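Local coordinates for protein ESSB (Staphylococcus aureus, PDB 4ANN) that is a membrane component of the type VII (Ess) secretion system, probably required for secretion of EsxA and EsxB, the present chain being part of its cytoplasmic segment, at residues L36-F47 with N92-F103. Sequence-based numbering, arbitrary orientation.
Sequences LMYLLEQHSPYF and NLEEVNRTRYTF
The phenol of Y101 reaches the 3-10 segment 38-40, where its OH donates a 2.6 Å hydrogen bond to L39 O. The hydroxyl is tilted 21° from the carbonyl plane, and L39 O meets the ring at its edge. A water donates a second bond to Y101 OH; because it also donates to H43 O and accepts from Q42 NE2, the hydroxyl is tied to the chain beyond L39. F47 lies aslant to Y101, ring planes 59° apart, with F47 CE2 3.7 Å from Y101 CB. The tip of F47 also lies against strand 101-102, F47 CZ being 3.5 Å from T102 O. Strand 101-102 pairs antiparallel with 124-125 in the cytoplasmic part of EssB, and the contact joins it and residues 92-98, a 3-10 segment continued by helical backbone torsions, to the loop leading into strand 50-54. R123 borders both aromatic rings and forms a cation-pi pair with Y101. Y46 N donates to S44 OG, an ST turn that ties Y46 to the preceding loop. With CG anti to its carbonyl carbon (chi1 -61°), Y46 runs alongside V96 in the opposite sense, Y46 CB 3.5 Å from V96 CG2. Its hydroxyl reaches E95, Y46 OH lying 3.3 Å from E95 CB. N92 ND2 approaches the Y46 ring edge at CE1. Near L36, in one of two conformers of R100, L39 CD1 lies over one face of the guanidinium, 3.9 Å from R100 NE.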
loop_
_atom_site.group_PDB
_atom_site.type_symbol
_atom_site.label_atom_id
_atom_site.label_comp_id
_atom_site.label_asym_id
_atom_site.label_seq_id
_atom_site.Cartn_x
_atom_site.Cartn_y
_atom_site.Cartn_z
ATOM N N LEU A 36 -2.188 -9.137 -21.819
ATOM C CA LEU A 36 -2.773 -8.396 -20.724
ATOM C C LEU A 36 -1.778 -7.489 -20.053
ATOM O O LEU A 36 -2.160 -6.716 -19.185
ATOM C CB LEU A 36 -3.342 -9.396 -19.714
ATOM C CG LEU A 36 -4.457 -10.231 -20.322
ATOM C CD1 LEU A 36 -4.796 -11.380 -19.410
ATOM C CD2 LEU A 36 -5.696 -9.336 -20.582
ATOM N N MET A 37 -0.478 -7.598 -20.426
ATOM C CA MET A 37 0.525 -6.820 -19.665
ATOM C C MET A 37 0.298 -5.320 -19.817
ATOM O O MET A 37 0.687 -4.526 -18.956
ATOM C CB MET A 37 1.918 -7.285 -20.067
ATOM C CG MET A 37 2.259 -8.709 -19.658
ATOM S SD MET A 37 2.529 -8.997 -17.887
ATOM C CE MET A 37 0.942 -9.612 -17.411
ATOM N N TYR A 38 -0.339 -4.884 -20.893
ATOM C CA TYR A 38 -0.663 -3.461 -21.091
ATOM C C TYR A 38 -1.503 -2.940 -19.925
ATOM O O TYR A 38 -1.500 -1.746 -19.648
ATOM C CB TYR A 38 -1.396 -3.260 -22.437
ATOM C CG TYR A 38 -2.879 -3.509 -22.365
ATOM C CD1 TYR A 38 -3.332 -4.831 -22.464
ATOM C CD2 TYR A 38 -3.828 -2.487 -22.190
ATOM C CE1 TYR A 38 -4.672 -5.168 -22.385
ATOM C CE2 TYR A 38 -5.175 -2.797 -22.114
ATOM C CZ TYR A 38 -5.557 -4.118 -22.218
ATOM O OH TYR A 38 -6.903 -4.375 -22.151
ATOM N N LEU A 39 -2.255 -3.807 -19.225
ATOM C CA LEU A 39 -3.059 -3.327 -18.068
ATOM C C LEU A 39 -2.162 -2.754 -17.016
ATOM O O LEU A 39 -2.638 -1.924 -16.170
ATOM C CB LEU A 39 -3.902 -4.447 -17.499
ATOM C CG LEU A 39 -4.997 -4.949 -18.453
ATOM C CD1 LEU A 39 -5.724 -6.152 -17.872
ATOM C CD2 LEU A 39 -5.968 -3.858 -18.863
ATOM N N LEU A 40 -0.894 -3.161 -16.936
ATOM C CA LEU A 40 -0.009 -2.648 -15.895
ATOM C C LEU A 40 0.381 -1.211 -16.166
ATOM O O LEU A 40 0.923 -0.565 -15.238
ATOM C CB LEU A 40 1.211 -3.528 -15.803
ATOM C CG LEU A 40 0.964 -4.965 -15.393
ATOM C CD1 LEU A 40 2.264 -5.775 -15.295
ATOM C CD2 LEU A 40 0.221 -5.030 -14.052
ATOM N N GLU A 41 0.131 -0.675 -17.354
ATOM C CA GLU A 41 0.424 0.710 -17.634
ATOM C C GLU A 41 -0.839 1.517 -17.895
ATOM O O GLU A 41 -0.750 2.710 -18.183
ATOM C CB GLU A 41 1.441 0.897 -18.780
ATOM C CG GLU A 41 0.888 0.466 -20.131
ATOM C CD GLU A 41 1.801 0.741 -21.289
ATOM O OE1 GLU A 41 2.847 1.412 -21.168
ATOM O OE2 GLU A 41 1.428 0.262 -22.410
ATOM N N GLN A 42 -2.034 0.937 -17.787
ATOM C CA GLN A 42 -3.255 1.677 -17.980
ATOM C C GLN A 42 -3.507 2.602 -16.788
ATOM O O GLN A 42 -3.354 2.184 -15.659
ATOM C CB GLN A 42 -4.421 0.688 -18.123
ATOM C CG GLN A 42 -5.694 1.305 -18.545
ATOM C CD GLN A 42 -6.763 0.307 -19.018
ATOM O OE1 GLN A 42 -6.810 -0.032 -20.213
ATOM N NE2 GLN A 42 -7.556 -0.137 -18.072
ATOM N N HIS A 43 -3.890 3.845 -17.008
ATOM C CA HIS A 43 -4.243 4.686 -15.884
ATOM C C HIS A 43 -5.315 4.039 -15.014
ATOM O O HIS A 43 -6.297 3.507 -15.543
ATOM C CB HIS A 43 -4.735 6.052 -16.360
ATOM C CG HIS A 43 -5.081 6.884 -15.156
ATOM N ND1 HIS A 43 -4.175 7.462 -14.276
ATOM C CD2 HIS A 43 -6.296 7.206 -14.680
ATOM C CE1 HIS A 43 -4.810 8.136 -13.346
ATOM N NE2 HIS A 43 -6.104 7.978 -13.562
ATOM N N SER A 44 -5.106 4.127 -13.693
ATOM C CA SER A 44 -6.058 3.701 -12.708
ATOM C C SER A 44 -6.129 4.750 -11.594
ATOM O O SER A 44 -5.051 5.227 -11.193
ATOM C CB SER A 44 -5.639 2.397 -12.031
ATOM O OG SER A 44 -6.388 2.181 -10.831
ATOM N N PRO A 45 -7.300 5.046 -11.095
ATOM C CA PRO A 45 -7.349 6.049 -9.977
ATOM C C PRO A 45 -6.687 5.560 -8.719
ATOM O O PRO A 45 -6.555 6.354 -7.808
ATOM C CB PRO A 45 -8.839 6.246 -9.753
ATOM C CG PRO A 45 -9.516 5.156 -10.461
ATOM C CD PRO A 45 -8.615 4.540 -11.450
ATOM N N TYR A 46 -6.312 4.292 -8.616
ATOM C CA TYR A 46 -5.748 3.755 -7.397
ATOM C C TYR A 46 -4.256 3.482 -7.485
ATOM O O TYR A 46 -3.707 3.029 -6.494
ATOM C CB TYR A 46 -6.453 2.454 -7.012
ATOM C CG TYR A 46 -7.924 2.760 -6.782
ATOM C CD1 TYR A 46 -8.324 3.522 -5.674
ATOM C CD2 TYR A 46 -8.904 2.289 -7.628
ATOM C CE1 TYR A 46 -9.638 3.823 -5.426
ATOM C CE2 TYR A 46 -10.260 2.587 -7.436
ATOM C CZ TYR A 46 -10.574 3.349 -6.322
ATOM O OH TYR A 46 -11.888 3.652 -6.101
ATOM N N PHE A 47 -3.602 3.780 -8.603
ATOM C CA PHE A 47 -2.211 3.465 -8.781
ATOM C C PHE A 47 -1.412 4.624 -9.383
ATOM O O PHE A 47 -1.925 5.410 -10.178
ATOM C CB PHE A 47 -1.996 2.253 -9.717
ATOM C CG PHE A 47 -2.449 0.973 -9.099
ATOM C CD1 PHE A 47 -1.580 0.258 -8.299
ATOM C CD2 PHE A 47 -3.722 0.473 -9.307
ATOM C CE1 PHE A 47 -1.983 -0.937 -7.725
ATOM C CE2 PHE A 47 -4.107 -0.722 -8.699
ATOM C CZ PHE A 47 -3.251 -1.433 -7.918
ATOM N N ASN A 92 -9.455 3.265 1.507
ATOM C CA ASN A 92 -9.971 3.370 0.142
ATOM C C ASN A 92 -9.245 2.432 -0.836
ATOM O O ASN A 92 -9.829 2.066 -1.859
ATOM C CB ASN A 92 -9.865 4.803 -0.344
ATOM C CG ASN A 92 -10.738 5.144 -1.510
ATOM O OD1 ASN A 92 -11.962 4.888 -1.503
ATOM N ND2 ASN A 92 -10.168 5.791 -2.515
ATOM N N LEU A 93 -8.022 1.999 -0.509
ATOM C CA LEU A 93 -7.359 1.026 -1.374
ATOM C C LEU A 93 -8.082 -0.270 -1.476
ATOM O O LEU A 93 -7.867 -1.044 -2.416
ATOM C CB LEU A 93 -5.895 0.794 -0.935
ATOM C CG LEU A 93 -4.950 1.919 -1.309
ATOM C CD1 LEU A 93 -3.580 1.595 -0.727
ATOM C CD2 LEU A 93 -4.904 2.175 -2.841
ATOM N N GLU A 94 -8.957 -0.575 -0.541
ATOM C CA GLU A 94 -9.796 -1.775 -0.634
ATOM C C GLU A 94 -10.621 -1.748 -1.913
ATOM O O GLU A 94 -11.053 -2.829 -2.369
ATOM C CB GLU A 94 -10.723 -1.913 0.590
ATOM C CG GLU A 94 -10.012 -2.012 1.911
ATOM C CD GLU A 94 -10.590 -2.869 2.982
ATOM O OE1 GLU A 94 -11.485 -2.390 3.704
ATOM O OE2 GLU A 94 -10.091 -4.016 3.060
ATOM N N GLU A 95 -10.859 -0.586 -2.505
ATOM C CA GLU A 95 -11.584 -0.523 -3.776
ATOM C C GLU A 95 -10.837 -1.282 -4.865
ATOM O O GLU A 95 -11.438 -1.707 -5.854
ATOM C CB GLU A 95 -11.812 0.929 -4.207
ATOM C CG GLU A 95 -12.769 1.677 -3.257
ATOM C CD GLU A 95 -14.170 1.142 -3.255
ATOM O OE1 GLU A 95 -14.810 0.810 -4.253
ATOM O OE2 GLU A 95 -14.723 0.960 -2.155
ATOM N N VAL A 96 -9.541 -1.493 -4.731
ATOM C CA VAL A 96 -8.739 -2.223 -5.711
ATOM C C VAL A 96 -9.166 -3.672 -5.771
ATOM O O VAL A 96 -9.099 -4.294 -6.856
ATOM C CB VAL A 96 -7.223 -2.156 -5.418
ATOM C CG1 VAL A 96 -6.404 -3.074 -6.314
ATOM C CG2 VAL A 96 -6.802 -0.665 -5.567
ATOM N N ASN A 97 -9.693 -4.223 -4.695
ATOM C CA ASN A 97 -10.063 -5.624 -4.712
ATOM C C ASN A 97 -11.188 -5.934 -5.674
ATOM O O ASN A 97 -11.364 -7.101 -6.068
ATOM C CB ASN A 97 -10.381 -6.009 -3.285
ATOM C CG ASN A 97 -9.219 -5.898 -2.345
ATOM O OD1 ASN A 97 -8.072 -5.968 -2.761
ATOM N ND2 ASN A 97 -9.502 -5.700 -1.025
ATOM N N ARG A 98 -11.998 -4.972 -6.078
ATOM C CA ARG A 98 -13.075 -5.207 -7.066
ATOM C C ARG A 98 -12.589 -5.209 -8.512
ATOM O O ARG A 98 -13.301 -5.533 -9.482
ATOM C CB ARG A 98 -14.129 -4.133 -6.792
ATOM C CG ARG A 98 -14.127 -2.919 -7.689
ATOM C CD ARG A 98 -13.940 -1.551 -7.066
ATOM N NE ARG A 98 -13.036 -0.639 -7.801
ATOM C CZ ARG A 98 -13.194 -0.506 -9.128
ATOM N NH1 ARG A 98 -14.040 -1.043 -10.024
ATOM N NH2 ARG A 98 -12.313 0.343 -9.649
ATOM N N THR A 99 -11.361 -4.793 -8.703
ATOM C CA THR A 99 -10.755 -4.750 -10.010
ATOM C C THR A 99 -9.902 -5.992 -10.215
ATOM O O THR A 99 -9.820 -6.869 -9.339
ATOM C CB THR A 99 -9.826 -3.536 -10.183
ATOM O OG1 THR A 99 -8.628 -3.632 -9.421
ATOM C CG2 THR A 99 -10.457 -2.253 -9.672
ATOM N N ARG A 100 -9.274 -6.018 -11.381
ATOM C CA ARG A 100 -8.344 -7.032 -11.837
ATOM C C ARG A 100 -7.032 -7.002 -11.058
ATOM O O ARG A 100 -6.326 -8.037 -10.959
ATOM C CB ARG A 100 -8.092 -6.891 -13.362
ATOM C CG ARG A 100 -9.137 -7.537 -14.266
ATOM C CD ARG A 100 -8.809 -7.290 -15.734
ATOM N NE ARG A 100 -8.584 -8.495 -16.517
ATOM C CZ ARG A 100 -7.845 -9.566 -16.292
ATOM N NH1 ARG A 100 -7.119 -9.729 -15.182
ATOM N NH2 ARG A 100 -7.794 -10.558 -17.166
ATOM N N TYR A 101 -6.619 -5.895 -10.562
ATOM C CA TYR A 101 -5.374 -5.507 -9.978
ATOM C C TYR A 101 -5.228 -5.990 -8.539
ATOM O O TYR A 101 -6.173 -6.192 -7.815
ATOM C CB TYR A 101 -5.174 -3.992 -9.985
ATOM C CG TYR A 101 -5.109 -3.356 -11.352
ATOM C CD1 TYR A 101 -4.081 -3.634 -12.258
ATOM C CD2 TYR A 101 -6.098 -2.457 -11.737
ATOM C CE1 TYR A 101 -4.034 -3.038 -13.485
ATOM C CE2 TYR A 101 -6.039 -1.847 -12.979
ATOM C CZ TYR A 101 -5.022 -2.147 -13.855
ATOM O OH TYR A 101 -5.000 -1.529 -15.064
ATOM N N THR A 102 -3.969 -6.103 -8.119
ATOM C CA THR A 102 -3.547 -6.368 -6.760
ATOM C C THR A 102 -2.517 -5.307 -6.403
ATOM O O THR A 102 -1.942 -4.640 -7.269
ATOM C CB THR A 102 -2.945 -7.759 -6.568
ATOM O OG1 THR A 102 -1.745 -7.800 -7.387
ATOM C CG2 THR A 102 -3.890 -8.898 -7.000
ATOM N N PHE A 103 -2.287 -5.173 -5.077
ATOM C CA PHE A 103 -1.374 -4.146 -4.582
ATOM C C PHE A 103 -0.725 -4.637 -3.295
ATOM O O PHE A 103 -1.175 -5.607 -2.679
ATOM C CB PHE A 103 -2.101 -2.808 -4.330
ATOM C CG PHE A 103 -3.058 -2.811 -3.143
ATOM C CD1 PHE A 103 -4.311 -3.388 -3.265
ATOM C CD2 PHE A 103 -2.711 -2.271 -1.927
ATOM C CE1 PHE A 103 -5.226 -3.445 -2.177
ATOM C CE2 PHE A 103 -3.588 -2.310 -0.829
ATOM C CZ PHE A 103 -4.848 -2.899 -0.983
HETATM O O HOH W 1 -6.726 0.781 -15.436
HETATM O O HOH W 2 -11.647 6.821 -4.669
#